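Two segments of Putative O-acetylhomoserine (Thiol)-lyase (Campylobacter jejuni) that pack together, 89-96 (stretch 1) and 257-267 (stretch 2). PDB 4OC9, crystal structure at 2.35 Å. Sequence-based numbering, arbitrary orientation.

Stretch 1 89-96: FYALINLA
Stretch 2 257-267: IFSIRVIITWL

Stretch 1 is helical from Phe89 through Ile93, continuing a helix that begins earlier in the chain; stretch 2 is helical throughout, with a wider pi-type turn at 262-267. The two helix axes approach to 10.5 Å, and their N-to-C directions make an angle of 108°, so the segments cross steeply and bury 542 Å² between them. Two CA pairs set the register, Tyr90 CA to Trp266 CA and Asn94 CA to Val262 CA, each 6.7 Å apart.

Asn94 is the polar centre of the contact. At Asn94 the backbone has phi/psi -77/-13, and its N makes a weak hydrogen bond to Tyr90 O at 3.1 Å. With chi1 at -162° (t) and chi2 at 33°, its amide reaches stretch 2 although its CA-to-CB bond points sideways. An amide suits this buried place because it carries a donor and an acceptor side by side. Asn94 ND2 donates to Phe258 O at 2.9 Å, an oxygen that also accepts from Val262 N at 3.2 Å in the helix. Asn94 OD1 accepts from Trp266 NE1 at 2.9 Å, which satisfies the indole's single N-H; Arg261 NE also lies 3.0 Å from Asn94 OD1. The backbone takes part too: Arg261 NH2 donates to Asn94 O at 3.0 Å with a nearly straight angle of 167°, and this carbonyl lies near the guanidinium plane, where the N-H bonds point. Arg261 has its CA-to-CB bond toward stretch 1 and bends at chi3 (89°, p) after two t angles, which brings the guanidinium to the backbone carbonyl of Asn94.

Apolar and aromatic contacts surround this network. The Phe258 ring (chi1 t, chi2 -85°) has Asn94 ND2 over one face, 3.3 Å from Phe258 CD2. Leu95 CD2 meets the ring's edge, 3.9 Å from Phe258 CE2, a methyl group that needs no polar partner, and small Ala91 brings its CA within 4.2 Å of Phe258 CZ.

Trp266, chi1 -49° (m) and chi2 116°, offers both a donor and a broad apolar surface. Over one face of the indole, Ile93 CD1 stands 3.8 Å from the centroid of the six-membered ring, a CH-pi contact reached with chi1 p and chi2 t. The edge of Trp266 turns toward the face of Tyr90, with the five-membered ring's centroid 5.8 Å from that of Tyr90 and the planes at 51°.

Tyr90, at chi1 -84° (m) and chi2 34°, runs along the pi-type turn. Its flat ring gives a face to Trp266 CB, 3.8 Å from the ring centroid, while Val262 CG1 approaches the edge at 4.0 Å from Tyr90 CD2. Leu267 CD2 is 3.9 Å from Tyr90 CE2; both aliphatic residues pack methyl groups against the ring without adding polar side-chain groups. Tyr90 OH comes 2.9 Å from Trp266 O and is hydrogen-bonded elsewhere in the structure. Within the wide turn, Leu267 N donates to Val262 O at 2.8 Å, and Trp266 N makes a weak bond to Arg261 O at 3.5 Å.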

# COMPACT_ATOMS: atom_id res chain seq x y z
N PHE D 89 9.77 24.35 -4.77
CA PHE D 89 9.55 25.29 -3.66
C PHE D 89 10.69 25.21 -2.63
O PHE D 89 11.32 26.22 -2.31
CB PHE D 89 8.15 25.08 -3.10
CG PHE D 89 7.91 25.76 -1.81
CD1 PHE D 89 8.05 27.12 -1.70
CD2 PHE D 89 7.40 25.04 -0.73
CE1 PHE D 89 7.78 27.76 -0.49
CE2 PHE D 89 7.11 25.65 0.46
CZ PHE D 89 7.31 27.03 0.59
N TYR D 90 10.93 24.02 -2.11
CA TYR D 90 12.00 23.78 -1.14
C TYR D 90 13.38 24.19 -1.64
O TYR D 90 14.17 24.72 -0.87
CB TYR D 90 11.98 22.30 -0.71
CG TYR D 90 11.00 21.99 0.40
CD1 TYR D 90 9.79 22.66 0.50
CD2 TYR D 90 11.20 20.90 1.23
CE1 TYR D 90 8.89 22.37 1.51
CE2 TYR D 90 10.29 20.57 2.22
CZ TYR D 90 9.14 21.31 2.35
OH TYR D 90 8.22 21.00 3.32
N ALA D 91 13.66 23.96 -2.92
CA ALA D 91 14.97 24.33 -3.48
C ALA D 91 15.17 25.85 -3.51
O ALA D 91 16.23 26.36 -3.13
CB ALA D 91 15.16 23.75 -4.85
N LEU D 92 14.13 26.57 -3.90
CA LEU D 92 14.18 28.02 -3.94
C LEU D 92 14.26 28.67 -2.54
O LEU D 92 15.15 29.50 -2.27
CB LEU D 92 12.97 28.54 -4.73
CG LEU D 92 12.99 28.13 -6.22
CD1 LEU D 92 11.67 28.41 -6.92
CD2 LEU D 92 14.14 28.80 -6.95
N ILE D 93 13.35 28.29 -1.65
CA ILE D 93 13.35 28.87 -0.29
C ILE D 93 14.57 28.47 0.51
O ILE D 93 14.89 29.14 1.47
CB ILE D 93 12.09 28.56 0.53
CG1 ILE D 93 11.96 27.05 0.77
CG2 ILE D 93 10.86 29.16 -0.16
CD1 ILE D 93 10.73 26.63 1.54
N ASN D 94 15.27 27.41 0.11
CA ASN D 94 16.44 27.02 0.88
C ASN D 94 17.57 27.97 0.53
O ASN D 94 18.62 27.98 1.18
CB ASN D 94 16.89 25.60 0.53
CG ASN D 94 17.80 25.02 1.59
OD1 ASN D 94 17.66 25.31 2.78
ND2 ASN D 94 18.66 24.10 1.19
N LEU D 95 17.37 28.73 -0.55
CA LEU D 95 18.34 29.69 -1.06
C LEU D 95 17.93 31.16 -0.94
O LEU D 95 18.78 32.00 -0.67
CB LEU D 95 18.60 29.40 -2.54
CG LEU D 95 19.20 28.03 -2.86
CD1 LEU D 95 19.22 27.78 -4.36
CD2 LEU D 95 20.58 27.90 -2.25
N ALA D 96 16.64 31.44 -1.11
CA ALA D 96 16.14 32.80 -1.03
C ALA D 96 15.11 32.98 0.08
O ALA D 96 14.31 32.08 0.37
CB ALA D 96 15.52 33.21 -2.34
N ILE D 257 25.40 20.49 3.58
CA ILE D 257 24.57 21.47 4.29
C ILE D 257 23.29 21.91 3.59
O ILE D 257 22.34 22.28 4.25
CB ILE D 257 25.39 22.68 4.77
CG1 ILE D 257 25.83 23.58 3.62
CG2 ILE D 257 26.59 22.20 5.60
CD1 ILE D 257 26.59 24.81 4.09
N PHE D 258 23.27 21.85 2.26
CA PHE D 258 22.07 22.25 1.52
C PHE D 258 20.96 21.25 1.87
O PHE D 258 19.85 21.65 2.25
CB PHE D 258 22.32 22.27 0.01
CG PHE D 258 21.10 22.58 -0.80
CD1 PHE D 258 20.20 21.55 -1.17
CD2 PHE D 258 20.86 23.85 -1.27
CE1 PHE D 258 19.09 21.83 -1.96
CE2 PHE D 258 19.74 24.13 -2.06
CZ PHE D 258 18.86 23.11 -2.40
N SER D 259 21.28 19.97 1.78
CA SER D 259 20.33 18.90 2.08
C SER D 259 19.97 18.92 3.58
O SER D 259 18.81 18.70 3.95
CB SER D 259 20.88 17.54 1.66
OG SER D 259 21.05 17.49 0.25
N ILE D 260 20.96 19.17 4.43
CA ILE D 260 20.71 19.21 5.87
C ILE D 260 19.69 20.27 6.19
O ILE D 260 18.78 20.03 6.98
CB ILE D 260 21.99 19.49 6.68
CG1 ILE D 260 22.95 18.29 6.62
CG2 ILE D 260 21.67 19.77 8.13
CD1 ILE D 260 22.39 16.96 7.14
N ARG D 261 19.80 21.44 5.58
CA ARG D 261 18.84 22.48 5.89
C ARG D 261 17.45 22.06 5.41
O ARG D 261 16.47 22.28 6.08
CB ARG D 261 19.29 23.88 5.39
CG ARG D 261 18.44 24.94 6.08
CD ARG D 261 18.97 26.39 6.09
NE ARG D 261 18.60 27.21 4.97
CZ ARG D 261 17.71 28.20 4.98
NH1 ARG D 261 17.08 28.65 6.07
NH2 ARG D 261 17.50 28.83 3.84
N VAL D 262 17.38 21.42 4.25
CA VAL D 262 16.08 20.98 3.73
C VAL D 262 15.40 20.08 4.77
O VAL D 262 14.18 20.15 4.97
CB VAL D 262 16.22 20.17 2.42
CG1 VAL D 262 14.88 19.60 2.00
CG2 VAL D 262 16.81 21.02 1.30
N ILE D 263 16.18 19.24 5.43
CA ILE D 263 15.63 18.34 6.41
C ILE D 263 15.27 18.98 7.74
O ILE D 263 14.10 18.93 8.18
CB ILE D 263 16.59 17.19 6.72
CG1 ILE D 263 16.79 16.33 5.47
CG2 ILE D 263 16.01 16.34 7.83
CD1 ILE D 263 17.78 15.20 5.64
N ILE D 264 16.27 19.56 8.40
CA ILE D 264 16.06 20.16 9.73
C ILE D 264 15.18 21.41 9.75
O ILE D 264 14.68 21.80 10.81
CB ILE D 264 17.38 20.44 10.45
CG1 ILE D 264 18.15 21.60 9.81
CG2 ILE D 264 18.19 19.15 10.53
CD1 ILE D 264 19.41 21.97 10.56
N THR D 265 14.98 22.03 8.59
CA THR D 265 14.16 23.21 8.55
C THR D 265 12.90 23.09 7.69
O THR D 265 11.79 23.11 8.23
CB THR D 265 14.97 24.44 8.10
OG1 THR D 265 16.10 24.62 8.94
CG2 THR D 265 14.10 25.68 8.14
N TRP D 266 13.05 22.87 6.38
CA TRP D 266 11.88 22.81 5.50
C TRP D 266 10.98 21.57 5.68
O TRP D 266 9.76 21.70 5.68
CB TRP D 266 12.30 23.04 4.08
CG TRP D 266 13.17 24.28 3.96
CD1 TRP D 266 14.48 24.32 3.56
CD2 TRP D 266 12.85 25.61 4.38
NE1 TRP D 266 14.94 25.59 3.61
CE2 TRP D 266 13.97 26.41 4.12
CE3 TRP D 266 11.70 26.21 4.90
CZ2 TRP D 266 14.00 27.80 4.38
CZ3 TRP D 266 11.72 27.59 5.15
CH2 TRP D 266 12.86 28.37 4.88
N LEU D 267 11.56 20.38 5.79
CA LEU D 267 10.74 19.21 6.02
C LEU D 267 10.20 19.27 7.45
O LEU D 267 9.01 19.09 7.67
CB LEU D 267 11.48 17.88 5.82
CG LEU D 267 11.64 17.39 4.40
CD1 LEU D 267 12.58 16.20 4.29
CD2 LEU D 267 10.25 17.03 3.86